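Local coordinates for hypothetical protein Atu0240 (Agrobacterium tumefaciens str. C58, PDB 2GAX) that is of unknown function but belongs to the DUF2000 family, which is grouped with the peptidyl-tRNA hydrolase 2 proteins and probably shares their alpha/beta fold, at residues 20-25 / 88-93; 29-32 / 37-40; 78-83 / 117-122. All coordinates share one frame; numbering follows the deposited sequence.

Interaction 1 of 3, residues 20-25 / 88-93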
ATOM      1  N   LEU A  20      -4.978  -3.493   9.219  1.00 25.37           N
ATOM      2  CA  LEU A  20      -5.335  -2.079   9.388  1.00 25.07           C
ATOM      3  C   LEU A  20      -4.079  -1.233   9.614  1.00 25.35           C
ATOM      4  O   LEU A  20      -3.893  -0.218   8.930  1.00 24.65           O
ATOM      5  CB  LEU A  20      -6.356  -1.905  10.510  1.00 24.93           C
ATOM      6  CG  LEU A  20      -7.761  -2.514  10.294  1.00 23.91           C
ATOM      7  CD1 LEU A  20      -8.534  -2.724  11.607  1.00 26.38           C
ATOM      8  CD2 LEU A  20      -8.605  -1.737   9.323  1.00 24.24           C
ATOM      9  N   ASN A  21      -3.218  -1.666  10.543  1.00 25.66           N
ATOM     10  CA  ASN A  21      -1.899  -1.041  10.754  1.00 26.44           C
ATOM     11  C   ASN A  21      -1.099  -0.910   9.441  1.00 25.82           C
ATOM     12  O   ASN A  21      -0.655   0.194   9.098  1.00 25.92           O
ATOM     13  CB  ASN A  21      -1.115  -1.821  11.824  1.00 27.46           C
ATOM     14  CG  ASN A  21       0.276  -1.260  12.084  1.00 29.78           C
ATOM     15  OD1 ASN A  21       1.190  -1.402  11.259  1.00 34.32           O
ATOM     16  ND2 ASN A  21       0.462  -0.674  13.254  1.00 34.53           N
ATOM     17  N   VAL A  22      -0.917  -2.025   8.720  1.00 24.93           N
ATOM     18  CA  VAL A  22      -0.147  -2.035   7.453  1.00 24.71           C
ATOM     19  C   VAL A  22      -0.775  -1.096   6.402  1.00 24.51           C
ATOM     20  O   VAL A  22      -0.055  -0.367   5.694  1.00 24.76           O
ATOM     21  CB  VAL A  22       0.018  -3.472   6.875  1.00 24.85           C
ATOM     22  CG1 VAL A  22       0.653  -3.421   5.486  1.00 23.64           C
ATOM     23  CG2 VAL A  22       0.906  -4.327   7.810  1.00 25.32           C
ATOM     24  N   THR A  23      -2.104  -1.101   6.320  1.00 24.06           N
ATOM     25  CA  THR A  23      -2.835  -0.278   5.331  1.00 24.52           C
ATOM     26  C   THR A  23      -2.587   1.199   5.620  1.00 24.98           C
ATOM     27  O   THR A  23      -2.321   1.986   4.700  1.00 25.50           O
ATOM     28  CB  THR A  23      -4.345  -0.582   5.318  1.00 24.47           C
ATOM     29  OG1 THR A  23      -4.543  -1.929   4.859  1.00 24.86           O
ATOM     30  CG2 THR A  23      -5.133   0.396   4.392  1.00 25.20           C
ATOM     31  N   ALA A  24      -2.631   1.546   6.903  1.00 24.14           N
ATOM     32  CA  ALA A  24      -2.435   2.924   7.331  1.00 24.34           C
ATOM     33  C   ALA A  24      -1.044   3.405   6.913  1.00 24.89           C
ATOM     34  O   ALA A  24      -0.908   4.471   6.293  1.00 24.95           O
ATOM     35  CB  ALA A  24      -2.623   3.031   8.821  1.00 24.64           C
ATOM     36  N   PHE A  25      -0.021   2.605   7.228  1.00 24.06           N
ATOM     37  CA  PHE A  25       1.347   2.962   6.861  1.00 24.80           C
ATOM     38  C   PHE A  25       1.581   3.001   5.361  1.00 24.33           C
ATOM     39  O   PHE A  25       2.158   3.955   4.838  1.00 23.35           O
ATOM     40  CB  PHE A  25       2.334   2.032   7.541  1.00 25.33           C
ATOM     41  CG  PHE A  25       2.585   2.393   8.966  1.00 25.66           C
ATOM     42  CD1 PHE A  25       3.517   3.375   9.286  1.00 28.88           C
ATOM     43  CD2 PHE A  25       1.879   1.780   9.989  1.00 25.78           C
ATOM     44  CE1 PHE A  25       3.750   3.734  10.619  1.00 27.98           C
ATOM     45  CE2 PHE A  25       2.115   2.126  11.330  1.00 28.39           C
ATOM     46  CZ  PHE A  25       3.050   3.091  11.638  1.00 26.78           C
ATOM     47  N   GLU A  88       9.079  -8.245   9.520  1.00 30.13           N
ATOM     48  CA  GLU A  88      10.004  -7.882  10.578  1.00 30.68           C
ATOM     49  C   GLU A  88       9.732  -6.494  11.124  1.00 30.90           C
ATOM     50  O   GLU A  88      10.120  -6.199  12.245  1.00 31.01           O
ATOM     51  CB  GLU A  88      11.454  -7.986  10.109  1.00 30.76           C
ATOM     52  CG  GLU A  88      12.006  -9.401  10.009  1.00 31.10           C
ATOM     53  CD  GLU A  88      11.528 -10.178   8.794  1.00 34.57           C
ATOM     54  OE1 GLU A  88      10.836  -9.616   7.910  1.00 34.53           O
ATOM     55  OE2 GLU A  88      11.862 -11.372   8.719  1.00 36.03           O
HETATM   56  N   MSE A  89       9.055  -5.647  10.345  1.00 30.56           N
HETATM   57  CA  MSE A  89       8.730  -4.289  10.797  1.00 31.70           C
HETATM   58  C   MSE A  89       7.688  -4.232  11.925  1.00 31.18           C
HETATM   59  O   MSE A  89       7.466  -3.177  12.515  1.00 31.90           O
HETATM   60  CB  MSE A  89       8.320  -3.404   9.616  1.00 31.17           C
HETATM   61  CG  MSE A  89       9.494  -3.085   8.723  1.00 31.80           C
HETATM   62 SE   MSE A  89       8.954  -2.364   6.984  1.00 36.05          SE
HETATM   63  CE  MSE A  89       7.763  -0.922   7.564  1.00 31.26           C
ATOM     64  N   PHE A  90       7.053  -5.367  12.200  1.00 30.91           N
ATOM     65  CA  PHE A  90       6.161  -5.511  13.358  1.00 30.78           C
ATOM     66  C   PHE A  90       6.919  -5.563  14.684  1.00 30.79           C
ATOM     67  O   PHE A  90       6.308  -5.420  15.745  1.00 31.45           O
ATOM     68  CB  PHE A  90       5.305  -6.779  13.219  1.00 30.55           C
ATOM     69  CG  PHE A  90       4.148  -6.631  12.272  1.00 31.17           C
ATOM     70  CD1 PHE A  90       3.227  -5.605  12.435  1.00 31.55           C
ATOM     71  CD2 PHE A  90       3.961  -7.541  11.232  1.00 33.21           C
ATOM     72  CE1 PHE A  90       2.144  -5.474  11.559  1.00 32.23           C
ATOM     73  CE2 PHE A  90       2.879  -7.410  10.345  1.00 30.60           C
ATOM     74  CZ  PHE A  90       1.985  -6.378  10.510  1.00 31.01           C
ATOM     75  N   ALA A  91       8.236  -5.765  14.617  1.00 30.75           N
ATOM     76  CA  ALA A  91       9.092  -5.937  15.809  1.00 29.73           C
ATOM     77  C   ALA A  91       9.499  -4.626  16.499  1.00 29.68           C
ATOM     78  O   ALA A  91       9.911  -4.639  17.661  1.00 28.10           O
ATOM     79  CB  ALA A  91      10.344  -6.727  15.446  1.00 30.42           C
ATOM     80  N   THR A  92       9.431  -3.504  15.785  1.00 29.11           N
ATOM     81  CA  THR A  92       9.668  -2.195  16.420  1.00 29.53           C
ATOM     82  C   THR A  92       8.676  -1.153  15.929  1.00 29.62           C
ATOM     83  O   THR A  92       8.047  -1.331  14.894  1.00 29.66           O
ATOM     84  CB  THR A  92      11.109  -1.619  16.189  1.00 30.43           C
ATOM     85  OG1 THR A  92      11.132  -0.850  14.976  1.00 30.21           O
ATOM     86  CG2 THR A  92      12.200  -2.710  16.159  1.00 30.05           C
ATOM     87  N   GLY A  93       8.547  -0.063  16.681  1.00 29.39           N
ATOM     88  CA  GLY A  93       7.738   1.054  16.262  1.00 29.59           C
ATOM     89  C   GLY A  93       8.582   2.259  15.903  1.00 29.37           C
ATOM     90  O   GLY A  93       8.085   3.386  15.945  1.00 29.98           O
TER
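Phe90 reaches across to helix 16-33 and meets Val22 and Asn21 with the far corner of its ring. The apolar part is small and close: CZ of Phe90 lies 3.6 Å from CG2 of Val22, and the same methyl is 4.1 Å from Phe90 CE1. The two side chains cross at about a right angle, and the methyl approaches the ring obliquely. With CG1 of Val22 anti to the backbone N (chi1 173°), it is CG2, the branch anti to the carbonyl carbon, that does the touching. The backbones stay well apart, 9.3 Å between the CA atoms of Val22 and Phe90, so the long aromatic side chain spans most of the distance.

The amide makes a looser van der Waals approach. Asn21 passes the ring in the opposite direction, its amide plane turned 52° from the ring plane, and its OD1 comes to 4.2 Å from CE1 of Phe90. No hydrogen bond joins the two segments.

Val113 of strand 112-120 touches both Val22 and Phe90, and Tyr85 meets the Phe90 ring. Helix 16-33 packs on the sheet through Val22, against Leu10 and Val113, as in an alpha/beta fold, and Phe90 extends that packing from the turn after edge strand 83-86.

Interaction 2 of 3, residues 29-32 / 37-40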
ATOM      1  N   GLY A  29       2.604   6.497   2.680  1.00 25.28           N
ATOM      2  CA  GLY A  29       3.595   6.545   1.578  1.00 25.55           C
ATOM      3  C   GLY A  29       2.981   6.974   0.255  1.00 26.49           C
ATOM      4  O   GLY A  29       3.592   7.729  -0.524  1.00 26.01           O
ATOM      5  N   ILE A  30       1.780   6.476  -0.021  1.00 25.97           N
ATOM      6  CA  ILE A  30       1.063   6.847  -1.246  1.00 25.61           C
ATOM      7  C   ILE A  30       0.788   8.352  -1.298  1.00 26.23           C
ATOM      8  O   ILE A  30       1.005   8.992  -2.322  1.00 26.58           O
ATOM      9  CB  ILE A  30      -0.223   5.996  -1.412  1.00 25.64           C
ATOM     10  CG1 ILE A  30       0.157   4.527  -1.592  1.00 25.31           C
ATOM     11  CG2 ILE A  30      -1.173   6.534  -2.530  1.00 23.73           C
ATOM     12  CD1 ILE A  30       0.786   4.159  -2.942  1.00 27.82           C
ATOM     13  N   VAL A  31       0.349   8.922  -0.179  1.00 26.33           N
ATOM     14  CA  VAL A  31       0.092  10.365  -0.114  1.00 26.65           C
ATOM     15  C   VAL A  31       1.389  11.176  -0.228  1.00 26.92           C
ATOM     16  O   VAL A  31       1.445  12.174  -0.989  1.00 26.25           O
ATOM     17  CB  VAL A  31      -0.736  10.733   1.133  1.00 26.47           C
ATOM     18  CG1 VAL A  31      -0.956  12.220   1.208  1.00 25.83           C
ATOM     19  CG2 VAL A  31      -2.083  10.017   1.077  1.00 26.70           C
ATOM     20  N   ALA A  32       2.438  10.728   0.474  1.00 26.74           N
ATOM     21  CA  ALA A  32       3.751  11.388   0.415  1.00 27.31           C
ATOM     22  C   ALA A  32       4.246  11.460  -1.034  1.00 27.82           C
ATOM     23  O   ALA A  32       4.752  12.496  -1.459  1.00 27.65           O
ATOM     24  CB  ALA A  32       4.778  10.648   1.285  1.00 27.49           C
ATOM     25  N   ILE A  37      -3.369  13.861  -4.804  1.00 29.26           N
ATOM     26  CA  ILE A  37      -4.613  13.096  -4.580  1.00 28.47           C
ATOM     27  C   ILE A  37      -5.502  13.701  -3.478  1.00 27.70           C
ATOM     28  O   ILE A  37      -6.682  13.401  -3.391  1.00 26.70           O
ATOM     29  CB  ILE A  37      -4.383  11.559  -4.360  1.00 28.67           C
ATOM     30  CG1 ILE A  37      -3.732  11.268  -3.008  1.00 29.11           C
ATOM     31  CG2 ILE A  37      -3.570  10.942  -5.517  1.00 28.02           C
ATOM     32  CD1 ILE A  37      -3.882   9.805  -2.526  1.00 28.14           C
ATOM     33  N   ILE A  38      -4.938  14.583  -2.655  1.00 27.76           N
ATOM     34  CA  ILE A  38      -5.693  15.177  -1.573  1.00 27.66           C
ATOM     35  C   ILE A  38      -6.618  16.281  -2.099  1.00 27.69           C
ATOM     36  O   ILE A  38      -6.175  17.192  -2.803  1.00 27.78           O
ATOM     37  CB  ILE A  38      -4.748  15.700  -0.467  1.00 27.96           C
ATOM     38  CG1 ILE A  38      -3.928  14.545   0.160  1.00 27.64           C
ATOM     39  CG2 ILE A  38      -5.507  16.515   0.571  1.00 27.58           C
ATOM     40  CD1 ILE A  38      -4.715  13.347   0.645  1.00 27.94           C
ATOM     41  N   GLY A  39      -7.901  16.199  -1.761  1.00 27.14           N
ATOM     42  CA  GLY A  39      -8.843  17.231  -2.200  1.00 27.98           C
ATOM     43  C   GLY A  39      -9.098  18.395  -1.269  1.00 28.35           C
ATOM     44  O   GLY A  39      -8.222  18.813  -0.504  1.00 28.60           O
ATOM     45  N   GLU A  40     -10.315  18.921  -1.356  1.00 28.73           N
ATOM     46  CA  GLU A  40     -10.804  20.039  -0.537  1.00 29.41           C
ATOM     47  C   GLU A  40     -11.228  19.547   0.857  1.00 28.94           C
ATOM     48  O   GLU A  40     -11.586  18.387   1.005  1.00 28.16           O
ATOM     49  CB  GLU A  40     -12.010  20.664  -1.249  1.00 29.82           C
ATOM     50  CG  GLU A  40     -11.626  21.591  -2.382  1.00 33.87           C
ATOM     51  CD  GLU A  40     -10.958  22.842  -1.846  1.00 37.44           C
ATOM     52  OE1 GLU A  40     -11.676  23.716  -1.296  1.00 38.85           O
ATOM     53  OE2 GLU A  40      -9.712  22.933  -1.951  1.00 39.95           O
TER
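Val31, in the last turn of helix 16-33, puts one methyl on each of two successive isoleucines of the segment that follows. Its CG2 lies 4.0 Å from CD1 of Ile37, and its CG1 sits 3.9 Å from CG1 of Ile38, with CD1 of Ile38 at 4.0 Å from the same methyl. The valine crosses Ile38 at about a right angle. Its chi1 of 178°, with CG1 anti to the backbone N, settles which methyl faces which partner: CG1 goes to Ile38 and CG2 to Ile37.

The inner part is the Ile37 side, where Ile30 and Ile37 are both buried. CD1 of Ile37 also approaches CG2 of Ile30, at 4.2 Å. Here CG1 of Ile37 is wedged between the backbone N and carbonyl carbon (chi1 71°), and the chain extends from there toward the helix. Val31 and Ile38 form the outer part, partly open to solvent. The whole contact is apolar, with no hydrogen bond across it.

On the sheet side, strand 112-120 supplies Ala116 against Ile30 and Arg118 against Ile37. Backbone hydrogen bonds between Ile37 and Ile55 and between Gly39 and Leu53 tie the segment to the chain leading into strand 58-63.

Interaction 3 of 3, residues 78-83 / 117-122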
ATOM      1  N   ARG A  78       8.284  -3.107 -13.614  1.00 34.01           N
ATOM      2  CA  ARG A  78       7.536  -2.038 -14.284  1.00 33.94           C
ATOM      3  C   ARG A  78       7.942  -0.626 -13.856  1.00 33.61           C
ATOM      4  O   ARG A  78       7.215   0.344 -14.123  1.00 33.80           O
ATOM      5  CB  ARG A  78       6.050  -2.230 -14.000  1.00 35.02           C
ATOM      6  CG  ARG A  78       5.510  -3.568 -14.444  1.00 36.58           C
ATOM      7  CD  ARG A  78       5.044  -3.491 -15.861  1.00 40.72           C
ATOM      8  NE  ARG A  78       4.461  -4.754 -16.302  1.00 43.60           N
ATOM      9  CZ  ARG A  78       4.037  -4.973 -17.541  1.00 45.21           C
ATOM     10  NH1 ARG A  78       4.127  -4.012 -18.454  1.00 46.01           N
ATOM     11  NH2 ARG A  78       3.524  -6.153 -17.867  1.00 46.29           N
ATOM     12  N   ASP A  79       9.094  -0.502 -13.196  1.00 32.53           N
ATOM     13  CA  ASP A  79       9.615   0.809 -12.761  1.00 32.34           C
ATOM     14  C   ASP A  79       8.655   1.612 -11.878  1.00 31.83           C
ATOM     15  O   ASP A  79       8.641   2.846 -11.927  1.00 31.68           O
ATOM     16  CB  ASP A  79      10.036   1.682 -13.960  1.00 32.69           C
ATOM     17  CG  ASP A  79      11.182   1.088 -14.751  1.00 34.64           C
ATOM     18  OD1 ASP A  79      12.131   0.552 -14.148  1.00 35.17           O
ATOM     19  OD2 ASP A  79      11.131   1.182 -15.995  1.00 36.55           O
ATOM     20  N   ILE A  80       7.877   0.907 -11.061  1.00 31.65           N
ATOM     21  CA  ILE A  80       6.972   1.539 -10.096  1.00 30.89           C
ATOM     22  C   ILE A  80       7.653   1.638  -8.732  1.00 30.83           C
ATOM     23  O   ILE A  80       8.308   0.684  -8.272  1.00 31.02           O
ATOM     24  CB  ILE A  80       5.637   0.741  -9.973  1.00 30.61           C
ATOM     25  CG1 ILE A  80       5.043   0.426 -11.358  1.00 31.06           C
ATOM     26  CG2 ILE A  80       4.632   1.426  -9.019  1.00 29.26           C
ATOM     27  CD1 ILE A  80       4.741   1.631 -12.241  1.00 30.63           C
ATOM     28  N   THR A  81       7.532   2.811  -8.116  1.00 30.11           N
ATOM     29  CA  THR A  81       7.967   3.029  -6.746  1.00 29.70           C
ATOM     30  C   THR A  81       6.757   2.802  -5.843  1.00 29.18           C
ATOM     31  O   THR A  81       5.725   3.464  -5.992  1.00 29.29           O
ATOM     32  CB  THR A  81       8.579   4.441  -6.557  1.00 30.07           C
ATOM     33  OG1 THR A  81       9.713   4.582  -7.425  1.00 28.93           O
ATOM     34  CG2 THR A  81       9.031   4.660  -5.111  1.00 30.29           C
ATOM     35  N   THR A  82       6.885   1.851  -4.925  1.00 28.03           N
ATOM     36  CA  THR A  82       5.733   1.399  -4.136  1.00 27.66           C
ATOM     37  C   THR A  82       5.921   1.707  -2.658  1.00 26.28           C
ATOM     38  O   THR A  82       7.031   1.981  -2.228  1.00 26.78           O
ATOM     39  CB  THR A  82       5.523  -0.132  -4.278  1.00 27.65           C
ATOM     40  OG1 THR A  82       6.721  -0.834  -3.898  1.00 28.31           O
ATOM     41  CG2 THR A  82       5.131  -0.504  -5.697  1.00 29.05           C
ATOM     42  N   SER A  83       4.838   1.691  -1.889  1.00 26.43           N
ATOM     43  CA  SER A  83       4.968   1.540  -0.430  1.00 26.06           C
ATOM     44  C   SER A  83       5.079   0.053  -0.113  1.00 26.01           C
ATOM     45  O   SER A  83       4.400  -0.757  -0.728  1.00 25.85           O
ATOM     46  CB  SER A  83       3.749   2.115   0.290  1.00 26.24           C
ATOM     47  OG  SER A  83       3.522   3.449  -0.119  1.00 27.60           O
ATOM     48  N   LEU A 117       0.423   0.675  -4.321  1.00 26.65           N
ATOM     49  CA  LEU A 117       0.943   1.388  -5.477  1.00 27.69           C
ATOM     50  C   LEU A 117      -0.133   2.275  -6.086  1.00 28.25           C
ATOM     51  O   LEU A 117      -1.341   2.037  -5.899  1.00 28.16           O
ATOM     52  CB  LEU A 117       1.482   0.393  -6.504  1.00 27.86           C
ATOM     53  CG  LEU A 117       0.525  -0.465  -7.348  1.00 28.05           C
ATOM     54  CD1 LEU A 117       1.252  -0.988  -8.607  1.00 28.47           C
ATOM     55  CD2 LEU A 117      -0.106  -1.612  -6.550  1.00 30.41           C
ATOM     56  N   ARG A 118       0.326   3.301  -6.795  1.00 29.47           N
ATOM     57  CA  ARG A 118      -0.503   4.136  -7.642  1.00 30.86           C
ATOM     58  C   ARG A 118       0.223   4.228  -8.982  1.00 32.12           C
ATOM     59  O   ARG A 118       1.349   4.742  -9.051  1.00 32.32           O
ATOM     60  CB  ARG A 118      -0.661   5.531  -7.052  1.00 30.48           C
ATOM     61  CG  ARG A 118      -1.386   6.522  -7.971  1.00 30.26           C
ATOM     62  CD  ARG A 118      -1.501   7.888  -7.305  1.00 32.64           C
ATOM     63  NE  ARG A 118      -2.408   8.764  -8.040  1.00 33.14           N
ATOM     64  CZ  ARG A 118      -2.054   9.501  -9.094  1.00 34.71           C
ATOM     65  NH1 ARG A 118      -0.795   9.502  -9.527  1.00 33.22           N
ATOM     66  NH2 ARG A 118      -2.962  10.266  -9.694  1.00 36.15           N
ATOM     67  N   ALA A 119      -0.418   3.729 -10.034  1.00 33.61           N
ATOM     68  CA  ALA A 119       0.179   3.746 -11.368  1.00 35.12           C
ATOM     69  C   ALA A 119      -0.893   3.681 -12.450  1.00 36.61           C
ATOM     70  O   ALA A 119      -2.057   3.386 -12.161  1.00 35.95           O
ATOM     71  CB  ALA A 119       1.138   2.587 -11.528  1.00 35.22           C
ATOM     72  N   ASP A 120      -0.496   3.948 -13.694  1.00 37.90           N
ATOM     73  CA  ASP A 120      -1.438   3.876 -14.807  1.00 39.68           C
ATOM     74  C   ASP A 120      -2.274   2.618 -14.689  1.00 39.30           C
ATOM     75  O   ASP A 120      -1.755   1.526 -14.463  1.00 39.44           O
ATOM     76  CB  ASP A 120      -0.737   3.983 -16.166  1.00 40.50           C
ATOM     77  CG  ASP A 120      -0.663   5.427 -16.677  1.00 44.08           C
ATOM     78  OD1 ASP A 120      -0.980   5.653 -17.871  1.00 48.16           O
ATOM     79  OD2 ASP A 120      -0.313   6.347 -15.894  1.00 46.23           O
ATOM     80  N   ARG A 121      -3.581   2.795 -14.809  1.00 40.11           N
ATOM     81  CA  ARG A 121      -4.548   1.745 -14.470  1.00 41.23           C
ATOM     82  C   ARG A 121      -4.257   0.365 -15.059  1.00 40.76           C
ATOM     83  O   ARG A 121      -4.345  -0.641 -14.347  1.00 40.61           O
ATOM     84  CB  ARG A 121      -5.983   2.209 -14.773  1.00 41.16           C
ATOM     85  CG  ARG A 121      -6.241   2.683 -16.211  1.00 42.57           C
ATOM     86  CD  ARG A 121      -7.638   3.276 -16.347  1.00 43.37           C
ATOM     87  NE  ARG A 121      -7.651   4.736 -16.395  1.00 46.95           N
ATOM     88  CZ  ARG A 121      -8.119   5.453 -17.416  1.00 47.94           C
ATOM     89  NH1 ARG A 121      -8.629   4.846 -18.480  1.00 48.59           N
ATOM     90  NH2 ARG A 121      -8.088   6.780 -17.368  1.00 48.13           N
ATOM     91  N   LYS A 122      -3.889   0.313 -16.340  1.00 40.77           N
ATOM     92  CA  LYS A 122      -3.641  -0.970 -17.026  1.00 41.03           C
ATOM     93  C   LYS A 122      -2.412  -1.699 -16.457  1.00 40.37           C
ATOM     94  O   LYS A 122      -2.412  -2.930 -16.302  1.00 39.86           O
ATOM     95  CB  LYS A 122      -3.514  -0.761 -18.544  1.00 41.23           C
ATOM     96  CG  LYS A 122      -4.721  -0.042 -19.187  1.00 42.53           C
ATOM     97  CD  LYS A 122      -4.758  -0.187 -20.719  1.00 43.23           C
ATOM     98  CE  LYS A 122      -5.251  -1.584 -21.158  1.00 46.11           C
ATOM     99  NZ  LYS A 122      -6.752  -1.733 -21.133  1.00 47.20           N
TER
HETATM  100  O   HOH W   1       2.995   3.917  -6.076  1.00 28.59           O
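Extended backbone from Ile80 onward runs beside the end of strand 112-120, drawing closest where the CA atoms of Thr82 and Leu117 are 5.0 Å apart and widening to 7.3 Å between those of Ile80 and Ala119. No direct hydrogen bond links the segments. A water fills in: it accepts from Arg118 N at 2.8 Å and lies 2.8 Å from Thr81 O, in a hydrogen bond to which its proton need not always be given. Gln33 NE2 also bonds to Thr81 O.

Ile80 carries most of the side-chain packing, pointing toward the strand. Its CD1 meets CB of Ala119 at 3.8 Å, while CG2 reaches Leu117, 4.2 Å from CB and about as far from CD1. A chi1 of -49° turns CG2 to Leu117 and sends CG1, with its CD1, to Ala119. Thr82 lies alongside Leu117, pointing the same way, and its CG2 is 3.8 Å from Leu117 CB. Ile127 of helix 121-127 touches both Ile80 and Leu117.

Just upstream, a Schellman motif with Asp79 at positive phi ends helix 65-77, and the chain then enters edge strand 83-86, where Ser83 bonds to Ala116. The pattern is that of an antiparallel edge pair splaying apart at its end, with a water bridging the gap in place of a direct backbone bond.

From the N terminus, strand 4-11 leads into helix 16-33, which serves two contacts. Interaction 1 starts in its first half and closes a long loop only when the chain has passed through strand 83-86. Interaction 2 starts near the end of the same helix and closes at once, a short turn lying wholly within that longer loop. Interaction 3 opens after helix 65-77, before interaction 1 has closed, and ends beyond it, so the two cross; their centres lie about 21 Å apart on opposite sides of the molecule's centre. Interactions 2 and 3 follow in series yet touch, Ile30 meeting Leu117 and Ser83, and Ile37 meeting Arg118, which joins the helix end and the loop after it to the sheet.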